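Local coordinates for phosphoribosylaminoimidazole carboxylase (Treponema denticola, PDB 5C5D), which catalyses the reversible carboxylation of 5-aminoimidazole ribonucleotide with CO2 to 4-carboxy-5-aminoimidazole ribonucleotide in de novo purine biosynthesis, at residues K26-E31 with K140-S145; S48-Y53 with D77-G82; E52-A55 with P59-Y62; F75-G78 with A83-A86. The protein carries 1 engineered substitution. All blocks are in the same frame, centred on the assembly; numbering follows the deposited sequence. Where two conformers were deposited one is given.

Interaction 1: residues K26-E31 with K140-S145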
loop_
_atom_site.group_PDB
_atom_site.type_symbol
_atom_site.label_atom_id
_atom_site.label_comp_id
_atom_site.label_asym_id
_atom_site.label_seq_id
_atom_site.Cartn_x
_atom_site.Cartn_y
_atom_site.Cartn_z
ATOM N N LYS D 26 -30.061 0.131 20.712
ATOM C CA LYS D 26 -31.026 -0.181 21.748
ATOM C C LYS D 26 -30.658 0.496 23.058
ATOM O O LYS D 26 -31.540 0.915 23.796
ATOM C CB LYS D 26 -31.129 -1.695 21.937
ATOM C CG LYS D 26 -32.307 -2.112 22.775
ATOM C CD LYS D 26 -32.594 -3.583 22.614
ATOM C CE LYS D 26 -33.922 -3.947 23.242
ATOM N NZ LYS D 26 -34.257 -5.378 23.015
ATOM N N THR D 27 -29.360 0.618 23.333
ATOM C CA THR D 27 -28.896 1.274 24.548
ATOM C C THR D 27 -29.261 2.770 24.540
ATOM O O THR D 27 -29.497 3.344 25.597
ATOM C CB THR D 27 -27.374 1.138 24.749
ATOM O OG1 THR D 27 -26.676 1.886 23.763
ATOM C CG2 THR D 27 -26.942 -0.307 24.652
ATOM N N PHE D 28 -29.316 3.387 23.358
ATOM C CA PHE D 28 -29.720 4.799 23.228
ATOM C C PHE D 28 -31.234 5.003 23.166
ATOM O O PHE D 28 -31.712 6.150 23.136
ATOM C CB PHE D 28 -29.104 5.431 21.972
ATOM C CG PHE D 28 -27.602 5.492 21.984
ATOM C CD1 PHE D 28 -26.942 6.269 22.910
ATOM C CD2 PHE D 28 -26.847 4.793 21.046
ATOM C CE1 PHE D 28 -25.563 6.330 22.919
ATOM C CE2 PHE D 28 -25.462 4.857 21.043
ATOM C CZ PHE D 28 -24.820 5.619 21.989
ATOM N N GLY D 29 -31.989 3.909 23.140
ATOM C CA GLY D 29 -33.437 3.983 23.108
ATOM C C GLY D 29 -33.998 4.324 21.727
ATOM O O GLY D 29 -35.083 4.912 21.593
ATOM N N ILE D 30 -33.269 3.923 20.700
ATOM C CA ILE D 30 -33.604 4.251 19.311
ATOM C C ILE D 30 -34.122 3.019 18.578
ATOM O O ILE D 30 -33.442 1.985 18.506
ATOM C CB ILE D 30 -32.372 4.832 18.561
ATOM C CG1 ILE D 30 -31.969 6.172 19.172
ATOM C CG2 ILE D 30 -32.667 4.991 17.073
ATOM C CD1 ILE D 30 -30.594 6.661 18.786
ATOM N N GLU D 31 -35.333 3.132 18.035
ATOM C CA GLU D 31 -35.912 2.027 17.283
ATOM C C GLU D 31 -35.098 1.778 16.030
ATOM O O GLU D 31 -34.692 2.732 15.340
ATOM C CB GLU D 31 -37.374 2.305 16.896
ATOM C CG GLU D 31 -38.049 1.096 16.221
ATOM C CD GLU D 31 -39.521 1.311 15.867
ATOM O OE1 GLU D 31 -40.111 2.352 16.229
ATOM O OE2 GLU D 31 -40.077 0.411 15.215
ATOM N N LYS D 140 -25.097 11.847 26.280
ATOM C CA LYS D 140 -24.224 12.436 27.292
ATOM C C LYS D 140 -23.870 11.402 28.369
ATOM O O LYS D 140 -22.716 11.266 28.739
ATOM C CB LYS D 140 -24.895 13.665 27.915
ATOM C CG LYS D 140 -24.144 14.290 29.068
ATOM C CD LYS D 140 -24.898 15.531 29.556
ATOM C CE LYS D 140 -24.806 15.738 31.066
ATOM N NZ LYS D 140 -23.650 16.582 31.470
ATOM N N SER D 141 -24.860 10.648 28.828
ATOM C CA SER D 141 -24.625 9.598 29.817
ATOM C C SER D 141 -23.613 8.561 29.276
ATOM O O SER D 141 -22.692 8.136 29.982
ATOM C CB SER D 141 -25.947 8.941 30.208
ATOM O OG SER D 141 -25.720 7.805 31.017
ATOM N N TYR D 142 -23.769 8.194 28.009
ATOM C CA TYR D 142 -22.904 7.219 27.333
ATOM C C TYR D 142 -21.469 7.689 27.251
ATOM O O TYR D 142 -20.526 6.962 27.586
ATOM C CB TYR D 142 -23.458 6.981 25.935
ATOM C CG TYR D 142 -22.786 5.961 25.051
ATOM C CD1 TYR D 142 -23.258 4.657 24.992
ATOM C CD2 TYR D 142 -21.759 6.330 24.186
ATOM C CE1 TYR D 142 -22.690 3.738 24.143
ATOM C CE2 TYR D 142 -21.177 5.415 23.333
ATOM C CZ TYR D 142 -21.641 4.118 23.319
ATOM O OH TYR D 142 -21.069 3.202 22.467
ATOM N N MET D 143 -21.302 8.925 26.795
ATOM C CA MET D 143 -19.978 9.448 26.547
ATOM C C MET D 143 -19.306 9.744 27.893
ATOM O O MET D 143 -18.100 9.524 28.042
ATOM C CB MET D 143 -20.059 10.671 25.601
ATOM C CG MET D 143 -20.205 10.230 24.111
ATOM S SD MET D 143 -20.293 11.550 22.883
ATOM C CE MET D 143 -18.516 11.689 22.579
ATOM N N GLU D 144 -20.075 10.168 28.894
ATOM C CA GLU D 144 -19.502 10.393 30.222
ATOM C C GLU D 144 -19.050 9.089 30.850
ATOM O O GLU D 144 -17.991 9.024 31.481
ATOM C CB GLU D 144 -20.502 11.114 31.147
ATOM C CG GLU D 144 -20.672 12.577 30.751
ATOM C CD GLU D 144 -21.562 13.385 31.689
ATOM O OE1 GLU D 144 -22.324 12.803 32.500
ATOM O OE2 GLU D 144 -21.483 14.628 31.594
ATOM N N SER D 145 -19.839 8.044 30.654
ATOM C CA SER D 145 -19.479 6.729 31.166
ATOM C C SER D 145 -18.176 6.236 30.551
ATOM O O SER D 145 -17.336 5.667 31.255
ATOM C CB SER D 145 -20.618 5.733 30.907
ATOM O OG SER D 145 -20.199 4.419 31.200
#
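Tyr142 carries CG trans to its backbone N (chi1 -177°), which sends its ring off helix 133-157 toward Phe28; Phe28 has CG trans to its own carbonyl carbon instead (chi1 -63°), which brings the far end of its ring up to the tyrosine. The two side chains cross at about a right angle. Phe28 CZ sits over the centre of one face of the Tyr142 ring, 3.4 Å above its plane, and the shortest approach is Phe28 CZ to Tyr142 CD1 at 3.5 Å. Phe28 CE1 lies equally near Tyr142 CG, so the CE1-CZ side of the phenylalanine ring does the touching. The planes are inclined by 49° with centroids 4.6 Å apart, and the rings meet obliquely, in neither a stacked nor an edge-to-face geometry. Phe28 stands where helix 15-27 gives way to a Schellman motif: Gly29 has positive phi, and its N bonds back to Lys26 O at 3.1 Å, turning the chain toward strand 31-36 of the parallel sheet. The long C-terminal helix thus packs against the close of the first beta-alpha unit. At the margin, Thr27 OG1 comes within 4.4 Å of Tyr142 CE1, but its hydrogen bond goes to Glu24 O. Tyr142 OH is likewise bonded to the helix 15-27 side, at Glu24 OE2, while Phe28 also packs on Leu122 and Ala125 of helix 117-129.

Interaction 2: residues S48-Y53 with D77-G82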
loop_
_atom_site.group_PDB
_atom_site.type_symbol
_atom_site.label_atom_id
_atom_site.label_comp_id
_atom_site.label_asym_id
_atom_site.label_seq_id
_atom_site.Cartn_x
_atom_site.Cartn_y
_atom_site.Cartn_z
ATOM N N SER D 48 -38.125 -1.033 -3.529
ATOM C CA SER D 48 -39.447 -1.208 -2.956
ATOM C C SER D 48 -39.417 -0.990 -1.447
ATOM O O SER D 48 -40.288 -0.312 -0.887
ATOM C CB SER D 48 -39.989 -2.593 -3.303
ATOM O OG SER D 48 -40.400 -2.599 -4.651
ATOM N N MET D 49 -38.402 -1.545 -0.801
ATOM C CA MET D 49 -38.207 -1.402 0.634
ATOM C C MET D 49 -37.959 0.042 1.021
ATOM O O MET D 49 -38.556 0.546 1.978
ATOM C CB MET D 49 -37.021 -2.248 1.074
ATOM C CG MET D 49 -36.770 -2.247 2.531
ATOM S SD MET D 49 -35.132 -2.949 2.758
ATOM C CE MET D 49 -35.438 -4.580 2.090
ATOM N N LEU D 50 -37.083 0.699 0.276
ATOM C CA LEU D 50 -36.764 2.091 0.581
ATOM C C LEU D 50 -38.011 2.970 0.414
ATOM O O LEU D 50 -38.211 3.902 1.206
ATOM C CB LEU D 50 -35.640 2.616 -0.294
ATOM C CG LEU D 50 -34.277 1.957 -0.122
ATOM C CD1 LEU D 50 -33.254 2.610 -1.034
ATOM C CD2 LEU D 50 -33.800 2.036 1.327
ATOM N N LYS D 51 -38.854 2.693 -0.582
ATOM C CA LYS D 51 -40.055 3.524 -0.762
ATOM C C LYS D 51 -40.972 3.416 0.453
ATOM O O LYS D 51 -41.603 4.395 0.864
ATOM C CB LYS D 51 -40.814 3.150 -2.035
ATOM C CG LYS D 51 -40.118 3.633 -3.291
ATOM C CD LYS D 51 -40.940 3.338 -4.545
ATOM C CE LYS D 51 -40.209 3.765 -5.807
ATOM N NZ LYS D 51 -40.950 3.295 -7.026
ATOM N N GLU D 52 -41.063 2.222 1.024
ATOM C CA GLU D 52 -41.903 2.027 2.202
ATOM C C GLU D 52 -41.378 2.838 3.402
ATOM O O GLU D 52 -42.160 3.536 4.059
ATOM C CB GLU D 52 -41.985 0.544 2.568
ATOM C CG GLU D 52 -42.814 -0.273 1.582
ATOM C CD GLU D 52 -42.588 -1.769 1.700
ATOM O OE1 GLU D 52 -41.786 -2.200 2.554
ATOM O OE2 GLU D 52 -43.218 -2.518 0.928
ATOM N N TYR D 53 -40.075 2.773 3.676
ATOM C CA TYR D 53 -39.499 3.509 4.816
ATOM C C TYR D 53 -39.539 5.021 4.570
ATOM O O TYR D 53 -39.811 5.803 5.486
ATOM C CB TYR D 53 -38.053 3.071 5.117
ATOM C CG TYR D 53 -38.010 1.683 5.732
ATOM C CD1 TYR D 53 -38.559 1.447 6.986
ATOM C CD2 TYR D 53 -37.427 0.635 5.059
ATOM C CE1 TYR D 53 -38.524 0.182 7.558
ATOM C CE2 TYR D 53 -37.363 -0.642 5.627
ATOM C CZ TYR D 53 -37.926 -0.855 6.864
ATOM O OH TYR D 53 -37.891 -2.108 7.417
ATOM N N ASP D 77 -28.001 5.962 -0.602
ATOM C CA ASP D 77 -27.818 7.396 -0.436
ATOM C C ASP D 77 -28.351 8.219 -1.618
ATOM O O ASP D 77 -28.901 9.318 -1.439
ATOM C CB ASP D 77 -26.345 7.720 -0.226
ATOM C CG ASP D 77 -26.161 9.088 0.306
ATOM O OD1 ASP D 77 -26.262 9.259 1.545
ATOM O OD2 ASP D 77 -25.945 9.989 -0.529
ATOM N N GLY D 78 -28.232 7.694 -2.834
ATOM C CA GLY D 78 -28.767 8.393 -3.987
ATOM C C GLY D 78 -30.282 8.372 -4.091
ATOM O O GLY D 78 -30.868 9.182 -4.800
ATOM N N PHE D 79 -30.906 7.440 -3.390
ATOM C CA PHE D 79 -32.354 7.269 -3.448
ATOM C C PHE D 79 -33.100 8.051 -2.357
ATOM O O PHE D 79 -34.112 8.717 -2.638
ATOM C CB PHE D 79 -32.701 5.784 -3.338
ATOM C CG PHE D 79 -34.157 5.509 -3.598
ATOM C CD1 PHE D 79 -34.600 5.261 -4.886
ATOM C CD2 PHE D 79 -35.081 5.578 -2.574
ATOM C CE1 PHE D 79 -35.941 5.063 -5.143
ATOM C CE2 PHE D 79 -36.431 5.378 -2.825
ATOM C CZ PHE D 79 -36.850 5.120 -4.115
ATOM N N VAL D 80 -32.635 7.962 -1.111
ATOM C CA VAL D 80 -33.407 8.503 0.012
ATOM C C VAL D 80 -33.145 9.992 0.182
ATOM O O VAL D 80 -32.146 10.523 -0.316
ATOM C CB VAL D 80 -33.095 7.766 1.338
ATOM C CG1 VAL D 80 -33.331 6.273 1.215
ATOM C CG2 VAL D 80 -31.637 7.965 1.773
ATOM N N LYS D 81 -34.067 10.655 0.872
ATOM C CA LYS D 81 -34.021 12.105 1.054
ATOM C C LYS D 81 -32.944 12.519 2.048
ATOM O O LYS D 81 -32.139 13.424 1.780
ATOM C CB LYS D 81 -35.379 12.625 1.537
ATOM C CG LYS D 81 -36.520 12.408 0.558
ATOM C CD LYS D 81 -37.817 13.100 1.024
ATOM C CE LYS D 81 -38.280 12.653 2.411
ATOM N NZ LYS D 81 -38.520 11.180 2.506
ATOM N N GLY D 82 -32.976 11.886 3.214
ATOM C CA GLY D 82 -32.155 12.280 4.344
ATOM C C GLY D 82 -30.802 11.615 4.365
ATOM O O GLY D 82 -30.405 10.934 3.428
#
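Leu50 and Phe79 lie alongside one another, pointing opposite ways, and their overlap forms the close-packed part of this contact. Leu50 CB lies 3.8 Å from Phe79 CD2 and equally far from CE2, while the CD1 branch of Leu50 reaches back along the phenylalanine to CD2 and CB. The approach to the ring is oblique. Phe79 can reach helix 43-54 because its CG is trans to the backbone N (chi1 -171°), carrying the ring away from the end of helix 72-79. The other branch of Leu50 is directed to Val80, with CD2 at 4.3 Å from Val80 CG1, a looser touch. Leu50 and Val80 also mark the closest approach of the two backbones, their CA atoms being 7.3 Å apart, and both side chains pack on Tyr62 of strand 60-65, which places this half of the contact against the sheet. Val80 also meets Arg126 of a second subunit.

The solvent side is built differently. The side chain of Lys51, an exposed residue, runs roughly perpendicular to that of Phe79 and touches the rim of its ring: Lys51 CG is 3.7 Å from Phe79 CZ, and CE lies in the ring plane 4.0 Å from the same atom. Only the aliphatic part of the lysine is used, its extended chain taking NZ past the rim, without contact. Such apolar packing between neighbouring helices, 43-54 and 72-79, on one face of a parallel sheet is typical of a three-layer alpha-beta-alpha fold, here that of the AIR carboxylase family.

Interaction 3: residues E52-A55 with P59-Y62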
loop_
_atom_site.group_PDB
_atom_site.type_symbol
_atom_site.label_atom_id
_atom_site.label_comp_id
_atom_site.label_asym_id
_atom_site.label_seq_id
_atom_site.Cartn_x
_atom_site.Cartn_y
_atom_site.Cartn_z
ATOM N N GLU D 52 -41.063 2.222 1.024
ATOM C CA GLU D 52 -41.903 2.027 2.202
ATOM C C GLU D 52 -41.378 2.838 3.402
ATOM O O GLU D 52 -42.160 3.536 4.059
ATOM C CB GLU D 52 -41.985 0.544 2.568
ATOM C CG GLU D 52 -42.814 -0.273 1.582
ATOM C CD GLU D 52 -42.588 -1.769 1.700
ATOM O OE1 GLU D 52 -41.786 -2.200 2.554
ATOM O OE2 GLU D 52 -43.218 -2.518 0.928
ATOM N N TYR D 53 -40.075 2.773 3.676
ATOM C CA TYR D 53 -39.499 3.509 4.816
ATOM C C TYR D 53 -39.539 5.021 4.570
ATOM O O TYR D 53 -39.811 5.803 5.486
ATOM C CB TYR D 53 -38.053 3.071 5.117
ATOM C CG TYR D 53 -38.010 1.683 5.732
ATOM C CD1 TYR D 53 -38.559 1.447 6.986
ATOM C CD2 TYR D 53 -37.427 0.635 5.059
ATOM C CE1 TYR D 53 -38.524 0.182 7.558
ATOM C CE2 TYR D 53 -37.363 -0.642 5.627
ATOM C CZ TYR D 53 -37.926 -0.855 6.864
ATOM O OH TYR D 53 -37.891 -2.108 7.417
ATOM N N GLU D 54 -39.322 5.427 3.329
ATOM C CA GLU D 54 -39.272 6.859 2.992
ATOM C C GLU D 54 -40.610 7.571 3.185
ATOM O O GLU D 54 -40.649 8.789 3.443
ATOM C CB GLU D 54 -38.783 7.038 1.555
ATOM C CG GLU D 54 -37.272 6.925 1.410
ATOM C CD GLU D 54 -36.547 8.059 2.075
ATOM O OE1 GLU D 54 -36.480 9.157 1.469
ATOM O OE2 GLU D 54 -36.058 7.859 3.213
ATOM N N ALA D 55 -41.695 6.817 3.054
ATOM C CA ALA D 55 -43.050 7.319 3.208
ATOM C C ALA D 55 -43.435 7.548 4.684
ATOM O O ALA D 55 -44.461 8.166 4.986
ATOM C CB ALA D 55 -44.010 6.349 2.549
ATOM N N PRO D 59 -38.333 11.024 11.775
ATOM C CA PRO D 59 -36.917 11.202 11.454
ATOM C C PRO D 59 -36.251 9.876 11.255
ATOM O O PRO D 59 -36.409 9.024 12.118
ATOM C CB PRO D 59 -36.346 11.897 12.688
ATOM C CG PRO D 59 -37.511 12.259 13.535
ATOM C CD PRO D 59 -38.659 11.446 13.145
ATOM N N LYS D 60 -35.541 9.690 10.148
ATOM C CA LYS D 60 -34.908 8.404 9.919
ATOM C C LYS D 60 -33.515 8.531 9.392
ATOM O O LYS D 60 -33.161 9.514 8.747
ATOM C CB LYS D 60 -35.750 7.555 8.976
ATOM C CG LYS D 60 -36.000 8.086 7.626
ATOM C CD LYS D 60 -37.301 7.412 7.100
ATOM C CE LYS D 60 -38.091 8.322 6.250
ATOM N NZ LYS D 60 -38.565 9.489 6.965
ATOM N N LEU D 61 -32.735 7.500 9.691
ATOM C CA LEU D 61 -31.410 7.315 9.131
ATOM C C LEU D 61 -31.325 5.902 8.568
ATOM O O LEU D 61 -31.984 5.007 9.071
ATOM C CB LEU D 61 -30.316 7.527 10.173
ATOM C CG LEU D 61 -30.146 8.954 10.662
ATOM C CD1 LEU D 61 -29.174 8.950 11.809
ATOM C CD2 LEU D 61 -29.669 9.898 9.563
ATOM N N TYR D 62 -30.517 5.731 7.529
ATOM C CA TYR D 62 -30.186 4.411 7.025
ATOM C C TYR D 62 -28.732 4.140 7.316
ATOM O O TYR D 62 -27.899 5.001 7.053
ATOM C CB TYR D 62 -30.463 4.336 5.521
ATOM C CG TYR D 62 -31.912 4.594 5.171
ATOM C CD1 TYR D 62 -32.403 5.888 5.090
ATOM C CD2 TYR D 62 -32.782 3.549 4.900
ATOM C CE1 TYR D 62 -33.732 6.125 4.777
ATOM C CE2 TYR D 62 -34.085 3.770 4.568
ATOM C CZ TYR D 62 -34.568 5.065 4.499
ATOM O OH TYR D 62 -35.891 5.330 4.191
#
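Glu54 OE2 comes to the rim of the Tyr62 ring, close to the ring's plane, while Tyr53 CB approaches it obliquely. Carboxylate and ring planes stand 52° apart, and the contact centres on the phenol oxygen: Tyr62 OH donates to Glu54 OE2 at 2.7 Å, OE2 accepting through its anti lone pair. Tyr62 CE1 lies 3.3 Å from the same OE2, so the acid sits beside the OH-bearing corner of the ring. Glu54 reaches it by a bend in its chain (chi2 -67°), and its other oxygen, OE1, forms a salt bridge with Lys81. One carboxylate therefore joins a strand tyrosine to the segment after helix 72-79, and the two partners probably stabilise its negative charge. On the opposite flank of the hydroxyl, Tyr53 CB comes to 3.3 Å of Tyr62 OH.

The contact spans the alpha-to-beta connection of a beta-alpha-beta unit, where helix 43-54 ends and the chain turns into strand 60-65, central in the parallel sheet. Tyr62, in that strand, points toward the helix and also packs on Ile6 of the adjoining strand. Two residues earlier on the same side of the strand, Lys60 places its aliphatic end against the last helical turn, with CE 3.1 Å from Tyr53 O and 3.7 Å from Glu54 OE2. Its ammonium turns elsewhere: Lys60 NZ is 4.8 Å from Glu54 OE2, too far for a salt bridge, and instead hydrogen-bonds Arg58 O and Leu56 O in the connecting turn.

Interaction 4: residues F75-G78 with A83-A86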
loop_
_atom_site.group_PDB
_atom_site.type_symbol
_atom_site.label_atom_id
_atom_site.label_comp_id
_atom_site.label_asym_id
_atom_site.label_seq_id
_atom_site.Cartn_x
_atom_site.Cartn_y
_atom_site.Cartn_z
ATOM N N PHE D 75 -25.986 3.589 -3.488
ATOM C CA PHE D 75 -27.292 3.338 -4.087
ATOM C C PHE D 75 -28.397 3.855 -3.205
ATOM O O PHE D 75 -29.282 4.576 -3.644
ATOM C CB PHE D 75 -27.441 1.852 -4.314
ATOM C CG PHE D 75 -28.724 1.462 -4.966
ATOM C CD1 PHE D 75 -28.883 1.598 -6.330
ATOM C CD2 PHE D 75 -29.766 0.957 -4.221
ATOM C CE1 PHE D 75 -30.070 1.233 -6.942
ATOM C CE2 PHE D 75 -30.966 0.585 -4.834
ATOM C CZ PHE D 75 -31.107 0.723 -6.188
ATOM N N VAL D 76 -28.317 3.500 -1.935
ATOM C CA VAL D 76 -29.315 3.940 -0.975
ATOM C C VAL D 76 -29.219 5.451 -0.780
ATOM O O VAL D 76 -30.223 6.147 -0.776
ATOM C CB VAL D 76 -29.132 3.232 0.371
ATOM C CG1 VAL D 76 -30.039 3.826 1.452
ATOM C CG2 VAL D 76 -29.389 1.723 0.222
ATOM N N ASP D 77 -28.001 5.962 -0.602
ATOM C CA ASP D 77 -27.818 7.396 -0.436
ATOM C C ASP D 77 -28.351 8.219 -1.618
ATOM O O ASP D 77 -28.901 9.318 -1.439
ATOM C CB ASP D 77 -26.345 7.720 -0.226
ATOM C CG ASP D 77 -26.161 9.088 0.306
ATOM O OD1 ASP D 77 -26.262 9.259 1.545
ATOM O OD2 ASP D 77 -25.945 9.989 -0.529
ATOM N N GLY D 78 -28.232 7.694 -2.834
ATOM C CA GLY D 78 -28.767 8.393 -3.987
ATOM C C GLY D 78 -30.282 8.372 -4.091
ATOM O O GLY D 78 -30.868 9.182 -4.800
ATOM N N ALA D 83 -30.087 11.814 5.459
ATOM C CA ALA D 83 -28.721 11.313 5.566
ATOM C C ALA D 83 -28.660 9.801 5.696
ATOM O O ALA D 83 -29.617 9.143 6.144
ATOM C CB ALA D 83 -28.055 11.953 6.756
ATOM N N THR D 84 -27.509 9.264 5.313
ATOM C CA THR D 84 -27.208 7.860 5.516
ATOM C C THR D 84 -25.805 7.703 6.049
ATOM O O THR D 84 -24.989 8.611 5.965
ATOM C CB THR D 84 -27.336 7.037 4.218
ATOM O OG1 THR D 84 -26.242 7.305 3.330
ATOM C CG2 THR D 84 -28.637 7.357 3.482
ATOM N N ILE D 85 -25.562 6.530 6.604
ATOM C CA ILE D 85 -24.269 6.155 7.213
ATOM C C ILE D 85 -23.806 4.832 6.596
ATOM O O ILE D 85 -24.562 3.873 6.567
ATOM C CB ILE D 85 -24.427 5.993 8.733
ATOM C CG1 ILE D 85 -24.850 7.304 9.388
ATOM C CG2 ILE D 85 -23.137 5.435 9.391
ATOM C CD1 ILE D 85 -25.313 7.142 10.818
ATOM N N ALA D 86 -22.575 4.792 6.088
ATOM C CA ALA D 86 -21.952 3.542 5.635
ATOM C C ALA D 86 -21.135 2.950 6.758
ATOM O O ALA D 86 -20.292 3.631 7.304
ATOM C CB ALA D 86 -21.052 3.796 4.447
HETATM O O HOH W 1 -26.039 11.190 3.443
#
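In the beta-alpha-beta unit of strand 60-65, helix 72-79 and strand 84-86, Asp77 on the helix and Thr84 of the following parallel strand are joined by a buried hydrogen bond. Thr84 OG1 donates to Asp77 OD1 at 2.6 Å, a short bond made to the anti lone pair of that oxygen. A chi1 of 73° tucks Thr84 OG1 between its own backbone N and carbonyl carbon, while the methyl, CG2, packs 4.0 Å from Asp77 CA. A water molecule adds a second link: it donates to Asp77 OD1 at 2.7 Å and accepts from Thr84 N at 3.1 Å. OD1 thus takes two donors, both tied to the same threonine, which, with the partners of OD2, probably limits rotation of the carboxylate. The short reversal between helix and strand keeps the backbones close, the CA atoms of Asp77 and Thr84 being 6.0 Å apart. Asp77 OD2 is held from outside the unit, by Ser110 N and by a salt bridge to Arg126 of a second subunit, so the buried carboxylate probably stays ionised. Toward the sheet, Val76 CG1 meets Thr84 CG2 at 4.3 Å, and Val76 also packs on Tyr62 and Thr64 of strand 60-65.

From the N terminus, the end of helix 15-27 opens interaction 1, whose loop closes 109 residues later on helix 133-157 and encloses the other three contacts. Helix 43-54 then starts both interaction 2 and interaction 3. Interaction 3 closes at once on strand 60-65; interaction 4 opens on helix 72-79 just before interaction 2 closes there, the two sharing Asp77 and Gly78, and then closes on strand 84-86. Interactions 3 and 4 are therefore in series, and they meet through neighbouring strands, Tyr62 O lying 2.8 Å from Ile85 N. Interactions 2, 3 and 4 form one cluster between two helices and the sheet, whereas interaction 1 stands apart, its centre 21 to 26 Å from theirs.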